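Local coordinates for leucine-rich repeat protein (Bacteroides thetaiotaomicron, PDB 4ECN), which is of unknown function but, as an extracellular leucine-rich repeat protein with two DUF4458 domains, probably binds other proteins, at residues 713-717 with 718-722; 758-762 with 763-767; 541-544 with 545-548; 384-387 with 388-392. All coordinates share one frame; numbering follows the deposited sequence.

Interaction 1. Residues 713-717 with 718-722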
loop_
_atom_site.group_PDB
_atom_site.type_symbol
_atom_site.label_atom_id
_atom_site.label_comp_id
_atom_site.label_asym_id
_atom_site.label_seq_id
_atom_site.Cartn_x
_atom_site.Cartn_y
_atom_site.Cartn_z
ATOM N N PRO A 713 -32.087 -37.340 10.639
ATOM C CA PRO A 713 -33.423 -37.964 10.710
ATOM C C PRO A 713 -34.543 -36.955 10.546
ATOM O O PRO A 713 -34.295 -35.753 10.565
ATOM C CB PRO A 713 -33.446 -38.582 12.107
ATOM C CG PRO A 713 -32.512 -37.779 12.888
ATOM C CD PRO A 713 -31.440 -37.307 11.967
ATOM N N GLU A 714 -35.781 -37.448 10.410
ATOM C CA GLU A 714 -36.953 -36.591 10.264
ATOM C C GLU A 714 -37.061 -35.607 11.451
ATOM O O GLU A 714 -36.572 -35.884 12.560
ATOM C CB GLU A 714 -38.251 -37.411 10.110
ATOM C CG GLU A 714 -38.638 -38.294 11.292
ATOM C CD GLU A 714 -40.031 -38.901 11.234
ATOM O OE1 GLU A 714 -40.649 -38.903 10.140
ATOM O OE2 GLU A 714 -40.510 -39.366 12.295
ATOM N N ASN A 715 -37.660 -34.437 11.156
ATOM C CA ASN A 715 -37.935 -33.305 12.041
ATOM C C ASN A 715 -36.604 -32.603 12.477
ATOM O O ASN A 715 -36.504 -32.029 13.569
ATOM C CB ASN A 715 -38.784 -33.747 13.243
ATOM C CG ASN A 715 -40.060 -34.438 12.828
ATOM O OD1 ASN A 715 -40.422 -35.482 13.367
ATOM N ND2 ASN A 715 -40.727 -33.927 11.805
ATOM N N SER A 716 -35.616 -32.607 11.562
ATOM C CA SER A 716 -34.328 -31.934 11.693
ATOM C C SER A 716 -34.394 -30.573 11.034
ATOM O O SER A 716 -33.760 -29.628 11.494
ATOM C CB SER A 716 -33.204 -32.764 11.081
ATOM O OG SER A 716 -32.856 -33.871 11.894
ATOM N N LEU A 717 -35.120 -30.496 9.925
ATOM C CA LEU A 717 -35.332 -29.294 9.131
ATOM C C LEU A 717 -36.766 -28.765 9.249
ATOM O O LEU A 717 -37.137 -27.874 8.490
ATOM C CB LEU A 717 -35.042 -29.647 7.661
ATOM C CG LEU A 717 -33.591 -29.614 7.192
ATOM C CD1 LEU A 717 -33.486 -30.131 5.786
ATOM C CD2 LEU A 717 -33.065 -28.191 7.181
ATOM N N LYS A 718 -37.585 -29.341 10.164
ATOM C CA LYS A 718 -39.012 -29.037 10.329
ATOM C C LYS A 718 -39.635 -29.606 11.636
ATOM O O LYS A 718 -39.165 -30.638 12.131
ATOM C CB LYS A 718 -39.791 -29.634 9.139
ATOM C CG LYS A 718 -39.713 -31.166 9.029
ATOM C CD LYS A 718 -40.480 -31.769 7.820
ATOM C CE LYS A 718 -41.983 -31.527 7.750
ATOM N NZ LYS A 718 -42.732 -32.062 8.924
ATOM N N PRO A 719 -40.766 -29.021 12.133
ATOM C CA PRO A 719 -41.491 -29.646 13.255
ATOM C C PRO A 719 -42.347 -30.841 12.764
ATOM O O PRO A 719 -42.393 -31.098 11.556
ATOM C CB PRO A 719 -42.340 -28.511 13.780
ATOM C CG PRO A 719 -42.593 -27.656 12.590
ATOM C CD PRO A 719 -41.463 -27.807 11.656
ATOM N N LYS A 720 -43.064 -31.534 13.675
ATOM C CA LYS A 720 -43.820 -32.751 13.358
ATOM C C LYS A 720 -44.951 -32.516 12.338
ATOM O O LYS A 720 -45.052 -33.323 11.387
ATOM C CB LYS A 720 -44.404 -33.426 14.628
ATOM C CG LYS A 720 -45.074 -34.810 14.425
ATOM C CD LYS A 720 -44.158 -35.875 13.786
ATOM C CE LYS A 720 -44.913 -36.926 12.979
ATOM N NZ LYS A 720 -43.987 -37.799 12.198
ATOM N N ASP A 721 -45.817 -31.507 12.506
ATOM C CA ASP A 721 -46.877 -31.400 11.486
ATOM C C ASP A 721 -46.959 -29.971 11.007
ATOM O O ASP A 721 -47.908 -29.226 11.275
ATOM C CB ASP A 721 -48.244 -31.918 11.975
ATOM C CG ASP A 721 -48.294 -33.406 12.309
ATOM O OD1 ASP A 721 -48.406 -34.231 11.356
ATOM O OD2 ASP A 721 -48.282 -33.744 13.532
ATOM N N GLY A 722 -45.917 -29.628 10.272
ATOM C CA GLY A 722 -45.707 -28.329 9.664
ATOM C C GLY A 722 -44.268 -28.143 9.266
ATOM O O GLY A 722 -43.468 -29.083 9.336
HETATM O O HOH W 1 -42.149 -34.876 9.912
#
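The loop between strands 701-703 and 732-734 of the leucine-rich repeat solenoid folds back on itself here, and Asn715 meets Lys718 and Lys720 across the bend. A water joins the first two: it accepts from Asn715 ND2 at 2.6 Å and from Lys718 NZ at 3.0 Å. The ammonium of Lys718 also donates to two backbone carbonyls, reaching Pro719 O at 2.8 Å, nearly in line with the C=O bond, and Gly722 O at 3.1 Å, a little tilted from the carbonyl plane. Three acceptors thus grip one NZ and gather residues 718-722 around it. The lysine reaches them by curling: CG lies between its backbone N and carbonyl carbon (chi1 62°), and two further bends near -60° at the end of the chain turn NZ toward the carbonyls of Pro719 and Gly722. Parallel strands stacked one repeat after another leave such connecting loops at their ends, and this one is held by Asp746, in the loop after strand 732-734, whose carboxylate accepts from the backbone N of Asn715, Ser716 and Leu717. Within the first half of the loop, Ser716 OG donates to Pro713 O at 2.7 Å and rounds off the turn. Lys720 crosses the Asn715 side chain at a slant, its CD 3.8 Å from Asn715 OD1. Farther out, the extended Glu714 side chain brings OE2 to 3.8 Å from Lys720 NZ, a long salt bridge between two exposed residues.

Interaction 2. Residues 758-762 with 763-767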
loop_
_atom_site.group_PDB
_atom_site.type_symbol
_atom_site.label_atom_id
_atom_site.label_comp_id
_atom_site.label_asym_id
_atom_site.label_seq_id
_atom_site.Cartn_x
_atom_site.Cartn_y
_atom_site.Cartn_z
HETATM N N MSE A 758 -26.888 -29.387 -3.903
HETATM C CA MSE A 758 -26.614 -30.234 -2.741
HETATM C C MSE A 758 -25.448 -31.162 -3.010
HETATM O O MSE A 758 -25.390 -31.804 -4.059
HETATM C CB MSE A 758 -27.840 -31.047 -2.304
HETATM C CG MSE A 758 -27.597 -31.758 -0.982
HETATM SE SE MSE A 758 -29.196 -32.294 -0.098
HETATM C CE MSE A 758 -28.418 -33.286 1.329
ATOM N N ASP A 759 -24.530 -31.245 -2.040
ATOM C CA ASP A 759 -23.363 -32.112 -2.146
ATOM C C ASP A 759 -23.222 -32.962 -0.876
ATOM O O ASP A 759 -23.028 -32.424 0.220
ATOM C CB ASP A 759 -22.084 -31.299 -2.414
ATOM C CG ASP A 759 -20.949 -32.076 -3.061
ATOM O OD1 ASP A 759 -20.947 -33.327 -2.962
ATOM O OD2 ASP A 759 -20.045 -31.438 -3.632
ATOM N N VAL A 760 -23.378 -34.288 -1.038
ATOM C CA VAL A 760 -23.238 -35.263 0.041
ATOM C C VAL A 760 -22.043 -36.189 -0.265
ATOM O O VAL A 760 -22.005 -37.322 0.232
ATOM C CB VAL A 760 -24.526 -36.076 0.356
ATOM C CG1 VAL A 760 -25.493 -35.251 1.177
ATOM C CG2 VAL A 760 -25.197 -36.631 -0.896
ATOM N N SER A 761 -21.048 -35.682 -1.051
ATOM C CA SER A 761 -19.842 -36.441 -1.383
ATOM C C SER A 761 -19.025 -36.721 -0.137
ATOM O O SER A 761 -19.010 -35.891 0.779
ATOM C CB SER A 761 -18.988 -35.707 -2.406
ATOM O OG SER A 761 -19.701 -35.604 -3.625
ATOM N N TYR A 762 -18.342 -37.893 -0.100
ATOM C CA TYR A 762 -17.503 -38.339 1.021
ATOM C C TYR A 762 -18.382 -38.480 2.260
ATOM O O TYR A 762 -18.363 -37.646 3.160
ATOM C CB TYR A 762 -16.316 -37.384 1.254
ATOM C CG TYR A 762 -15.353 -37.313 0.082
ATOM C CD1 TYR A 762 -15.564 -36.422 -0.967
ATOM C CD2 TYR A 762 -14.208 -38.104 0.044
ATOM C CE1 TYR A 762 -14.678 -36.346 -2.040
ATOM C CE2 TYR A 762 -13.310 -38.029 -1.019
ATOM C CZ TYR A 762 -13.559 -37.163 -2.073
ATOM O OH TYR A 762 -12.675 -37.101 -3.133
ATOM N N ASN A 763 -19.245 -39.489 2.221
ATOM C CA ASN A 763 -20.187 -39.843 3.268
ATOM C C ASN A 763 -20.298 -41.352 3.280
ATOM O O ASN A 763 -19.453 -42.022 2.664
ATOM C CB ASN A 763 -21.542 -39.139 3.089
ATOM C CG ASN A 763 -21.598 -37.797 3.797
ATOM O OD1 ASN A 763 -21.662 -37.727 5.017
ATOM N ND2 ASN A 763 -21.584 -36.703 3.055
ATOM N N CYS A 764 -21.302 -41.898 3.991
ATOM C CA CYS A 764 -21.439 -43.332 4.120
ATOM C C CYS A 764 -22.806 -43.800 3.621
ATOM O O CYS A 764 -23.466 -44.595 4.291
ATOM C CB CYS A 764 -21.208 -43.741 5.568
ATOM S SG CYS A 764 -19.696 -43.058 6.288
ATOM N N PHE A 765 -23.177 -43.398 2.392
ATOM C CA PHE A 765 -24.430 -43.806 1.764
ATOM C C PHE A 765 -24.237 -45.090 0.934
ATOM O O PHE A 765 -23.423 -45.125 0.004
ATOM C CB PHE A 765 -24.988 -42.684 0.895
ATOM C CG PHE A 765 -25.561 -41.508 1.653
ATOM C CD1 PHE A 765 -26.798 -41.604 2.288
ATOM C CD2 PHE A 765 -24.923 -40.272 1.635
ATOM C CE1 PHE A 765 -27.357 -40.500 2.932
ATOM C CE2 PHE A 765 -25.486 -39.170 2.276
ATOM C CZ PHE A 765 -26.691 -39.294 2.931
ATOM N N SER A 766 -24.951 -46.156 1.311
ATOM C CA SER A 766 -24.909 -47.448 0.623
ATOM C C SER A 766 -26.161 -47.607 -0.273
ATOM O O SER A 766 -26.242 -48.491 -1.154
ATOM C CB SER A 766 -24.812 -48.577 1.637
ATOM O OG SER A 766 -25.916 -48.511 2.519
ATOM N N SER A 767 -27.113 -46.691 -0.034
ATOM C CA SER A 767 -28.414 -46.534 -0.665
ATOM C C SER A 767 -28.618 -45.034 -0.937
ATOM O O SER A 767 -28.549 -44.208 -0.025
ATOM C CB SER A 767 -29.492 -47.130 0.238
ATOM O OG SER A 767 -30.796 -46.964 -0.288
#
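Asn763 and Phe765 both turn back onto Val760, within the LxLxxNxL signature of a leucine-rich repeat, in which 758-759 is strand and Asn763 is the consensus asparagine. Among the hydrogen bonds, Asn763 ND2 donates to Val760 O at 2.9 Å with an N-H...O angle of 159°. The acceptor lies almost in the amide plane, whereas the donor sits above the carbonyl plane, 66° out of it. The same ND2 donates to Leu735 O, and Asn763 OD1 accepts from Leu740 N, the pattern of the asparagine ladder that links successive repeats. Gln786 NE2 also donates to Val760 O, and its OE1 accepts from Phe765 N. Earlier in the segment, Asp759 OD1 takes two donors. Ser761 N reaches it on the anti side at 3.0 Å, closing an Asx turn, and Ser761 OG donates at 2.7 Å to the syn lone pair of Asp759 OD1. The apolar part is small: Val760 CB lies 3.8 Å from Phe765 CE2, with both methyls flanking that ring atom and the two side chains crossing at about a right angle. As for aromatic stacking, the Tyr762 ring packs with Phe737 and His785. With both ends of its amide bonded, the buried Asn763 is held against rotation, and the turn is tied on both flanks, by Leu735 and Leu740 on one and Gln786 on the other.

Interaction 3. Residues 541-544 with 545-548; sequences ADDE and DTGP
Asp543 and Asp545 bring their carboxylates together just past the C-terminal end of helix 530-542, where the chain turns toward strand 552-554 of the leucine-rich repeat sheet. The two side chains cross obliquely, with their carboxylate planes 30° apart, and OD1 of Asp543 is the oxygen that faces Asp545. It accepts from Asp545 N at 3.0 Å, a bond of the Asx-turn kind that arrives on the anti side and out of the carboxylate plane. Asp543 CG stands opposite its own backbone N (chi1 -158°), which swings the carboxylate forward over the following residues. Asp545 OD2 is placed 2.8 Å from Asp543 OD1, two acceptors of like charge and no bond; the exact spacing is doubtful at this resolution. Beside the pair, Thr546 OG1 lies 3.6 Å from Asp543 CB and makes a weak hydrogen bond to Leu540 O in the last turn of the helix. In the backbone, Gly547 N donates weakly to Asp543 O at 2.8 Å, the N-H...O angle only 128°. The Pro548 ring follows, its CD 3.6 Å from Asp543 O and equally far from Glu544 O.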
loop_
_atom_site.group_PDB
_atom_site.type_symbol
_atom_site.label_atom_id
_atom_site.label_comp_id
_atom_site.label_asym_id
_atom_site.label_seq_id
_atom_site.Cartn_x
_atom_site.Cartn_y
_atom_site.Cartn_z
ATOM N N ALA A 541 -9.061 3.127 25.138
ATOM C CA ALA A 541 -10.484 3.038 25.487
ATOM C C ALA A 541 -10.831 3.951 26.668
ATOM O O ALA A 541 -11.857 4.628 26.645
ATOM C CB ALA A 541 -10.838 1.601 25.821
ATOM N N ASP A 542 -9.958 3.970 27.696
ATOM C CA ASP A 542 -10.120 4.767 28.911
ATOM C C ASP A 542 -9.935 6.272 28.640
ATOM O O ASP A 542 -10.564 7.078 29.331
ATOM C CB ASP A 542 -9.135 4.301 29.993
ATOM C CG ASP A 542 -9.556 3.047 30.754
ATOM O OD1 ASP A 542 -10.778 2.763 30.806
ATOM O OD2 ASP A 542 -8.680 2.423 31.407
ATOM N N ASP A 543 -9.102 6.644 27.633
ATOM C CA ASP A 543 -8.821 8.035 27.262
ATOM C C ASP A 543 -10.129 8.741 26.855
ATOM O O ASP A 543 -10.855 8.263 25.984
ATOM C CB ASP A 543 -7.772 8.107 26.138
ATOM C CG ASP A 543 -7.055 9.440 26.066
ATOM O OD1 ASP A 543 -7.585 10.352 25.439
ATOM O OD2 ASP A 543 -5.964 9.566 26.666
ATOM N N GLU A 544 -10.438 9.862 27.528
ATOM C CA GLU A 544 -11.659 10.653 27.312
ATOM C C GLU A 544 -11.611 11.377 25.959
ATOM O O GLU A 544 -12.662 11.818 25.479
ATOM C CB GLU A 544 -11.891 11.672 28.444
ATOM C CG GLU A 544 -11.703 11.159 29.866
ATOM C CD GLU A 544 -10.344 11.480 30.467
ATOM O OE1 GLU A 544 -9.316 10.956 29.971
ATOM O OE2 GLU A 544 -10.312 12.261 31.448
ATOM N N ASP A 545 -10.390 11.502 25.353
ATOM C CA ASP A 545 -10.197 12.087 24.015
ATOM C C ASP A 545 -10.707 11.128 22.973
ATOM O O ASP A 545 -11.837 11.247 22.498
ATOM C CB ASP A 545 -8.704 12.448 23.685
ATOM C CG ASP A 545 -7.991 13.476 24.548
ATOM O OD1 ASP A 545 -8.379 14.668 24.493
ATOM O OD2 ASP A 545 -6.961 13.113 25.181
ATOM N N THR A 546 -9.866 10.116 22.703
ATOM C CA THR A 546 -9.976 9.101 21.671
ATOM C C THR A 546 -11.029 8.007 22.004
ATOM O O THR A 546 -11.765 7.608 21.094
ATOM C CB THR A 546 -8.587 8.461 21.425
ATOM O OG1 THR A 546 -8.182 7.667 22.543
ATOM C CG2 THR A 546 -7.511 9.502 21.076
ATOM N N GLY A 547 -11.089 7.536 23.253
ATOM C CA GLY A 547 -12.021 6.473 23.653
ATOM C C GLY A 547 -13.411 6.522 23.038
ATOM O O GLY A 547 -13.781 5.626 22.265
ATOM N N PRO A 548 -14.180 7.600 23.308
ATOM C CA PRO A 548 -15.532 7.695 22.743
ATOM C C PRO A 548 -15.590 8.166 21.262
ATOM O O PRO A 548 -16.706 8.321 20.740
ATOM C CB PRO A 548 -16.189 8.742 23.652
ATOM C CG PRO A 548 -15.097 9.615 24.062
ATOM C CD PRO A 548 -13.902 8.734 24.216
#

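Interaction 4. Residues 384-387 with 388-392; sequences RMHY and KKMFL
Backbone bonds of the i to i+4 kind run from Lys389 N to Met385 O (3.1 Å), from Met390 N to His386 O (2.8 Å) and from Phe391 N to Tyr387 O (3.0 Å), making the short helix 386-391. It rests against strands 519-521, 552-554 and 577-579 of the leucine-rich repeat sheet, with Met385 and Lys388 on Leu577. On one side of the helix Tyr387 and Phe391 meet, their planes at 47° and centroids 4.6 Å apart; Phe391 CD2 lies over a face of the tyrosine, toward its rim. The Tyr387 ring swings to that side because CG is anti to the backbone N (chi1 -167°). At its edge, near the ring plane, sits Leu392 CD1, and the ring also meets Tyr554 and His357. Lys388 runs alongside Met385, with Lys388 CE 3.8 Å from Met385 SE. Its ammonium goes on to salt bridges with Asp393 and Asp599. His386 ND1 and His357 NE2 share a hydrogen bond. The selenium of Met390, a selenomethionine like Met385, approaches the His386 ring obliquely, 3.7 Å from His386 CE1.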
loop_
_atom_site.group_PDB
_atom_site.type_symbol
_atom_site.label_atom_id
_atom_site.label_comp_id
_atom_site.label_asym_id
_atom_site.label_seq_id
_atom_site.Cartn_x
_atom_site.Cartn_y
_atom_site.Cartn_z
ATOM N N ARG A 384 -10.706 3.798 3.801
ATOM C CA ARG A 384 -10.697 3.175 5.136
ATOM C C ARG A 384 -10.976 1.640 5.058
ATOM O O ARG A 384 -10.436 0.871 5.860
ATOM C CB ARG A 384 -11.739 3.840 6.038
ATOM C CG ARG A 384 -11.356 5.197 6.557
ATOM C CD ARG A 384 -12.573 5.933 7.047
ATOM N NE ARG A 384 -12.207 7.020 7.953
ATOM C CZ ARG A 384 -13.072 7.713 8.690
ATOM N NH1 ARG A 384 -14.369 7.428 8.646
ATOM N NH2 ARG A 384 -12.644 8.672 9.500
HETATM N N MSE A 385 -11.815 1.213 4.089
HETATM C CA MSE A 385 -12.195 -0.184 3.895
HETATM C C MSE A 385 -11.167 -0.946 3.048
HETATM O O MSE A 385 -11.354 -2.163 2.844
HETATM C CB MSE A 385 -13.606 -0.307 3.229
HETATM C CG MSE A 385 -14.798 0.160 4.097
HETATM SE SE MSE A 385 -14.893 -0.510 5.953
HETATM C CE MSE A 385 -13.958 0.899 6.854
ATOM N N HIS A 386 -10.086 -0.264 2.559
ATOM C CA HIS A 386 -9.086 -0.938 1.721
ATOM C C HIS A 386 -8.423 -2.084 2.483
ATOM O O HIS A 386 -8.416 -3.191 1.940
ATOM C CB HIS A 386 -8.029 0.015 1.185
ATOM C CG HIS A 386 -7.155 -0.616 0.150
ATOM N ND1 HIS A 386 -5.899 -1.116 0.466
ATOM C CD2 HIS A 386 -7.401 -0.852 -1.163
ATOM C CE1 HIS A 386 -5.404 -1.592 -0.668
ATOM N NE2 HIS A 386 -6.280 -1.476 -1.673
ATOM N N TYR A 387 -7.956 -1.863 3.762
ATOM C CA TYR A 387 -7.337 -2.937 4.558
ATOM C C TYR A 387 -8.263 -4.164 4.617
ATOM O O TYR A 387 -7.821 -5.286 4.351
ATOM C CB TYR A 387 -6.958 -2.486 5.991
ATOM C CG TYR A 387 -6.050 -3.477 6.709
ATOM C CD1 TYR A 387 -4.673 -3.437 6.546
ATOM C CD2 TYR A 387 -6.579 -4.489 7.510
ATOM C CE1 TYR A 387 -3.839 -4.361 7.175
ATOM C CE2 TYR A 387 -5.753 -5.433 8.136
ATOM C CZ TYR A 387 -4.382 -5.370 7.959
ATOM O OH TYR A 387 -3.564 -6.289 8.579
ATOM N N LYS A 388 -9.550 -3.934 4.903
ATOM C CA LYS A 388 -10.554 -4.987 5.019
ATOM C C LYS A 388 -10.639 -5.806 3.724
ATOM O O LYS A 388 -10.606 -7.029 3.795
ATOM C CB LYS A 388 -11.916 -4.374 5.369
ATOM C CG LYS A 388 -12.911 -5.382 5.906
ATOM C CD LYS A 388 -14.163 -4.721 6.470
ATOM C CE LYS A 388 -15.185 -4.239 5.457
ATOM N NZ LYS A 388 -16.139 -5.306 5.059
ATOM N N LYS A 389 -10.705 -5.139 2.552
ATOM C CA LYS A 389 -10.846 -5.783 1.242
ATOM C C LYS A 389 -9.565 -6.513 0.844
ATOM O O LYS A 389 -9.631 -7.600 0.245
ATOM C CB LYS A 389 -11.245 -4.762 0.136
ATOM C CG LYS A 389 -12.601 -4.072 0.407
ATOM C CD LYS A 389 -13.101 -3.166 -0.745
ATOM C CE LYS A 389 -13.881 -1.925 -0.303
ATOM N NZ LYS A 389 -13.007 -0.702 -0.174
HETATM N N MSE A 390 -8.410 -5.933 1.188
HETATM C CA MSE A 390 -7.104 -6.501 0.852
HETATM C C MSE A 390 -6.759 -7.720 1.669
HETATM O O MSE A 390 -6.067 -8.573 1.129
HETATM C CB MSE A 390 -5.991 -5.460 1.040
HETATM C CG MSE A 390 -4.580 -6.002 0.764
HETATM SE SE MSE A 390 -3.412 -4.694 0.011
HETATM C CE MSE A 390 -1.893 -5.209 0.766
ATOM N N PHE A 391 -7.180 -7.811 2.954
ATOM C CA PHE A 391 -6.761 -8.954 3.760
ATOM C C PHE A 391 -7.841 -9.712 4.502
ATOM O O PHE A 391 -7.501 -10.753 5.072
ATOM C CB PHE A 391 -5.793 -8.481 4.857
ATOM C CG PHE A 391 -4.563 -7.735 4.399
ATOM C CD1 PHE A 391 -3.478 -8.414 3.860
ATOM C CD2 PHE A 391 -4.466 -6.359 4.559
ATOM C CE1 PHE A 391 -2.347 -7.721 3.440
ATOM C CE2 PHE A 391 -3.317 -5.674 4.165
ATOM C CZ PHE A 391 -2.259 -6.363 3.640
ATOM N N LEU A 392 -9.087 -9.213 4.619
ATOM C CA LEU A 392 -9.979 -9.916 5.542
ATOM C C LEU A 392 -11.204 -10.507 4.875
ATOM O O LEU A 392 -11.490 -11.683 5.114
ATOM C CB LEU A 392 -10.417 -8.975 6.673
ATOM C CG LEU A 392 -9.276 -8.146 7.343
ATOM C CD1 LEU A 392 -9.818 -7.002 8.203
ATOM C CD2 LEU A 392 -8.234 -9.022 8.028
#

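From the N terminus the order is interaction 4, interaction 3, interaction 1 and interaction 2. The four follow in series: none nests in or crosses another, and each lies within one continuous stretch, interaction 4 along a helix and the others round a turn or loop. Residues 384-392 form a short helix laid on the strands of the first leucine-rich repeat sheet. Residues 541-548 then end helix 530-542 and lead into strand 552-554 of that sheet; the centres of these two contacts are about 25 Å apart. Interactions 1 and 2 belong to the second sheet, farther along the solenoid. Residues 713-722 bend the loop before strand 732-734, while 758-767 turn the chain out of strand 757-759, with nearest atoms about 7 Å apart.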